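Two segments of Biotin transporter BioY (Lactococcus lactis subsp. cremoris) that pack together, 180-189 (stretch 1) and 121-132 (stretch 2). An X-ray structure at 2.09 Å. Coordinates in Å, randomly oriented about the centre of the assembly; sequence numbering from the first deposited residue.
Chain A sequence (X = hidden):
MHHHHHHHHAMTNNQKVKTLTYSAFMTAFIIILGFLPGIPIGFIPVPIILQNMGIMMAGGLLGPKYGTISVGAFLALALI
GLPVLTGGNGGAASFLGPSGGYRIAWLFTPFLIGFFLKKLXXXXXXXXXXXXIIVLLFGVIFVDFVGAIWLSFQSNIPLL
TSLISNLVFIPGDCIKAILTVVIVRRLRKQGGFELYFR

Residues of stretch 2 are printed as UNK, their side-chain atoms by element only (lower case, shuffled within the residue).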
# COMPACT_ATOMS: atom_id res chain seq x y z
N THR A 180 -3.83 6.77 -7.45
CA THR A 180 -4.47 6.53 -6.15
C THR A 180 -5.36 7.70 -5.74
O THR A 180 -6.54 7.51 -5.42
CB THR A 180 -3.44 6.23 -5.03
OG1 THR A 180 -2.85 4.93 -5.25
CG2 THR A 180 -4.10 6.27 -3.64
N VAL A 181 -4.83 8.91 -5.78
CA VAL A 181 -5.60 10.09 -5.37
C VAL A 181 -6.81 10.28 -6.29
O VAL A 181 -7.95 10.45 -5.81
CB VAL A 181 -4.73 11.35 -5.25
CG1 VAL A 181 -5.59 12.58 -4.87
CG2 VAL A 181 -3.64 11.10 -4.22
N VAL A 182 -6.59 10.20 -7.61
CA VAL A 182 -7.69 10.33 -8.58
C VAL A 182 -8.79 9.29 -8.33
O VAL A 182 -9.98 9.64 -8.21
CB VAL A 182 -7.19 10.19 -10.05
CG1 VAL A 182 -8.37 10.22 -11.01
CG2 VAL A 182 -6.20 11.30 -10.40
N ILE A 183 -8.41 8.02 -8.26
CA ILE A 183 -9.36 6.93 -8.05
C ILE A 183 -10.11 7.04 -6.70
O ILE A 183 -11.36 7.00 -6.68
CB ILE A 183 -8.70 5.56 -8.18
CG1 ILE A 183 -8.30 5.31 -9.64
CG2 ILE A 183 -9.61 4.43 -7.73
CD1 ILE A 183 -7.29 4.16 -9.77
N VAL A 184 -9.38 7.24 -5.60
CA VAL A 184 -10.04 7.28 -4.31
C VAL A 184 -10.94 8.51 -4.13
O VAL A 184 -12.03 8.37 -3.56
CB VAL A 184 -9.13 7.05 -3.07
CG1 VAL A 184 -8.13 5.94 -3.31
CG2 VAL A 184 -8.49 8.33 -2.63
N ARG A 185 -10.52 9.68 -4.62
CA ARG A 185 -11.35 10.90 -4.49
C ARG A 185 -12.66 10.72 -5.27
O ARG A 185 -13.73 11.11 -4.78
CB ARG A 185 -10.67 12.20 -4.96
CG ARG A 185 -9.25 12.48 -4.52
CD ARG A 185 -9.01 13.39 -3.33
NE ARG A 185 -9.73 14.62 -3.38
CZ ARG A 185 -9.83 15.46 -2.36
NH1 ARG A 185 -9.21 15.24 -1.20
NH2 ARG A 185 -10.56 16.55 -2.50
N ARG A 186 -12.59 10.15 -6.47
CA ARG A 186 -13.80 9.76 -7.21
C ARG A 186 -14.70 8.78 -6.46
O ARG A 186 -15.91 9.00 -6.36
CB ARG A 186 -13.47 9.14 -8.58
CG ARG A 186 -13.56 10.12 -9.73
CD ARG A 186 -12.91 9.55 -10.98
NE ARG A 186 -12.45 10.61 -11.88
CZ ARG A 186 -11.74 10.41 -12.99
NH1 ARG A 186 -11.37 9.19 -13.36
NH2 ARG A 186 -11.39 11.46 -13.73
N LEU A 187 -14.13 7.69 -5.97
CA LEU A 187 -14.91 6.73 -5.19
C LEU A 187 -15.58 7.36 -3.96
O LEU A 187 -16.69 6.98 -3.62
CB LEU A 187 -14.09 5.53 -4.76
CG LEU A 187 -13.73 4.56 -5.89
CD1 LEU A 187 -12.81 3.49 -5.31
CD2 LEU A 187 -14.95 3.94 -6.58
N ARG A 188 -14.91 8.33 -3.34
CA ARG A 188 -15.44 8.99 -2.17
C ARG A 188 -16.49 10.07 -2.43
O ARG A 188 -17.26 10.37 -1.54
CB ARG A 188 -14.35 9.70 -1.41
CG ARG A 188 -13.50 8.87 -0.47
CD ARG A 188 -12.99 9.85 0.58
NE ARG A 188 -11.64 9.61 0.78
CZ ARG A 188 -10.61 10.36 0.38
NH1 ARG A 188 -10.70 11.57 -0.18
NH2 ARG A 188 -9.46 9.84 0.60
N LYS A 189 -16.44 10.70 -3.61
CA LYS A 189 -17.16 11.95 -3.84
C LYS A 189 -18.66 11.72 -3.64
O LYS A 189 -19.37 12.58 -3.14
CB LYS A 189 -16.81 12.56 -5.21
CG LYS A 189 -17.92 12.66 -6.23
CD LYS A 189 -17.44 13.33 -7.52
CE LYS A 189 -17.11 14.80 -7.30
NZ LYS A 189 -17.19 15.60 -8.57
N UNK A 121 -8.10 16.65 7.98
CA UNK A 121 -9.42 16.89 7.39
C UNK A 121 -9.43 16.96 5.85
O UNK A 121 -10.24 17.69 5.25
c UNK A 121 -10.04 18.18 7.98
c UNK A 121 -10.66 19.54 10.03
n UNK A 121 -11.83 20.69 11.94
c UNK A 121 -11.23 19.42 11.44
c UNK A 121 -10.11 18.21 9.51
N UNK A 122 -8.55 16.17 5.22
CA UNK A 122 -8.33 16.21 3.77
C UNK A 122 -9.54 15.70 3.00
O UNK A 122 -9.87 16.12 1.91
c UNK A 122 -7.01 15.14 1.87
c UNK A 122 -5.44 17.29 3.45
c UNK A 122 -5.80 15.90 3.94
c UNK A 122 -7.11 15.33 3.38
N UNK A 123 -10.19 14.75 3.63
CA UNK A 123 -11.27 13.98 3.06
C UNK A 123 -12.56 14.84 2.94
O UNK A 123 -13.45 14.56 2.15
o UNK A 123 -10.63 11.61 3.45
c UNK A 123 -12.66 12.45 4.38
c UNK A 123 -11.38 12.74 3.99
N UNK A 124 -12.61 15.90 3.73
CA UNK A 124 -13.73 16.84 3.73
C UNK A 124 -13.43 18.13 2.95
O UNK A 124 -14.24 19.05 2.94
c UNK A 124 -14.10 17.14 5.18
o UNK A 124 -14.86 16.03 5.68
c UNK A 124 -14.92 18.39 5.29
N UNK A 125 -12.27 18.19 2.29
CA UNK A 125 -11.83 19.40 1.57
C UNK A 125 -11.66 19.09 0.08
O UNK A 125 -11.77 17.94 -0.35
o UNK A 125 -9.50 18.88 1.85
c UNK A 125 -10.49 19.87 2.12
N UNK A 126 -11.33 20.12 -0.69
CA UNK A 126 -10.93 19.97 -2.08
C UNK A 126 -9.39 19.89 -2.23
O UNK A 126 -8.85 20.08 -3.33
c UNK A 126 -11.46 21.16 -2.91
n UNK A 126 -14.05 20.42 -4.96
c UNK A 126 -12.98 21.27 -2.96
o UNK A 126 -13.75 19.00 -3.24
c UNK A 126 -13.62 20.13 -3.73
N UNK A 127 -8.69 19.61 -1.14
CA UNK A 127 -7.24 19.61 -1.13
C UNK A 127 -6.64 18.28 -1.63
O UNK A 127 -6.08 17.50 -0.87
c UNK A 127 -5.26 20.25 0.32
c UNK A 127 -6.74 19.95 0.28
o UNK A 127 -4.61 20.38 -0.72
n UNK A 127 -4.72 20.37 1.53
N UNK A 128 -6.78 18.03 -2.93
CA UNK A 128 -6.31 16.80 -3.54
C UNK A 128 -4.79 16.79 -3.60
O UNK A 128 -4.19 15.71 -3.59
c UNK A 128 -6.95 16.60 -4.92
c UNK A 128 -5.33 17.71 -6.73
c UNK A 128 -3.27 18.46 -8.46
c UNK A 128 -4.43 19.23 -8.47
c UNK A 128 -5.45 18.86 -7.61
c UNK A 128 -7.36 18.68 -6.43
n UNK A 128 -6.68 19.41 -7.39
c UNK A 128 -6.59 17.62 -5.96
c UNK A 128 -3.13 17.35 -7.63
c UNK A 128 -4.15 16.96 -6.75
N UNK A 129 -4.16 17.96 -3.62
CA UNK A 129 -2.69 18.02 -3.61
C UNK A 129 -2.13 17.63 -2.24
O UNK A 129 -1.15 16.89 -2.18
c UNK A 129 1.25 18.40 -5.55
c UNK A 129 -0.63 19.32 -4.32
c UNK A 129 2.13 19.16 -4.79
c UNK A 129 1.62 20.00 -3.79
c UNK A 129 0.26 20.08 -3.57
c UNK A 129 -0.11 18.48 -5.30
c UNK A 129 -2.12 19.37 -4.06
N UNK A 130 -2.73 18.14 -1.15
CA UNK A 130 -2.46 17.64 0.20
C UNK A 130 -2.57 16.11 0.31
O UNK A 130 -1.69 15.45 0.86
N UNK A 131 -3.64 15.55 -0.23
CA UNK A 131 -3.82 14.11 -0.20
C UNK A 131 -2.67 13.40 -0.93
O UNK A 131 -2.14 12.39 -0.43
c UNK A 131 -5.46 12.21 -0.80
o UNK A 131 -7.74 12.88 -0.64
c UNK A 131 -6.96 11.91 -0.70
c UNK A 131 -5.16 13.71 -0.82
o UNK A 131 -7.37 10.72 -0.67
N UNK A 132 -2.29 13.93 -2.10
CA UNK A 132 -1.22 13.35 -2.91
C UNK A 132 0.11 13.37 -2.14
O UNK A 132 0.87 12.41 -2.18
c UNK A 132 0.10 14.40 -6.50
c UNK A 132 0.07 13.60 -5.19
c UNK A 132 -1.07 14.08 -4.27
c UNK A 132 0.00 12.10 -5.47

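Position 121 carries four carbons in a row ending in nitrogen and touches nothing on stretch 1. It is Lys121, whose charged end suits an exposed site. At 122, four carbons fork at the first, one arm two carbons long: Ile122. Its buried side chain leads away from the helix of stretch 1, while its backbone O accepts a hydrogen bond from Arg185 NH1 at 3.3 Å.

Position 123 has one carbon bearing an oxygen and a carbon, the oxygen 3.3 Å from Arg188 CZ. This is Thr123, and its OG1 lies over one face of the guanidinium, a polar neighbour without a hydrogen bond. The same branched set at 124 makes Thr124, exposed and pointing away.

Position 125 has one carbon, then one oxygen: Ser125. Its OG donates to Ile122 O at 2.8 Å and accepts from the backbone N of position 127 at 3.2 Å, so a small hydroxyl ties the loop together. Its own backbone O receives Arg185 NH2 at 2.8 Å. At 126, three carbons end in an oxygen and a nitrogen, giving Gln126; the CB points away, yet the end of the chain comes nearer, OE1 lying 4.1 Å from Arg185 NH2. Position 127 is one carbon shorter with the same ending: Asn127. Right before the helix, its OD1 accepts from the N of position 130 at 3.0 Å, a capping bond to which a short amide is well suited.

Position 128 bears fused five- and six-membered rings with eight carbons and one nitrogen, hence Trp128. Its CB lies 3.7 Å from Arg185 NE, over a guanidinium face, and 4.2 Å from Val181 CG1, while the rings lead away. Position 129 has one carbon and then a ring of six carbons, and touches nothing on stretch 1: Phe129, which points away and touches a crystal neighbour. Position 130 has no side chain: Gly130. An ideal CB there would clash with Asn127 ND2, at 2.5 Å.

Position 131 has three carbons, the third carrying two oxygens, both near arginines. It is Glu131, a buried acid whose charge is met by two salt bridges: OE2 to Arg185 NH1 at 2.8 Å and OE1 to Arg188 NH2 at 2.6 Å. Position 132 has four carbons forked at the second, its CB 3.9 Å from Val181 CG2. This is Leu132, an apolar match.

The contact turns on Glu131, a knob among Val181, Val184, Arg185 and Arg188. Arg185 also binds loop carbonyls, joining the loop and the short helix to one side chain, while Val181 packs against Trp128 and Leu132.

Stretch 2, residues 121-132: KITTSQNWFGEL
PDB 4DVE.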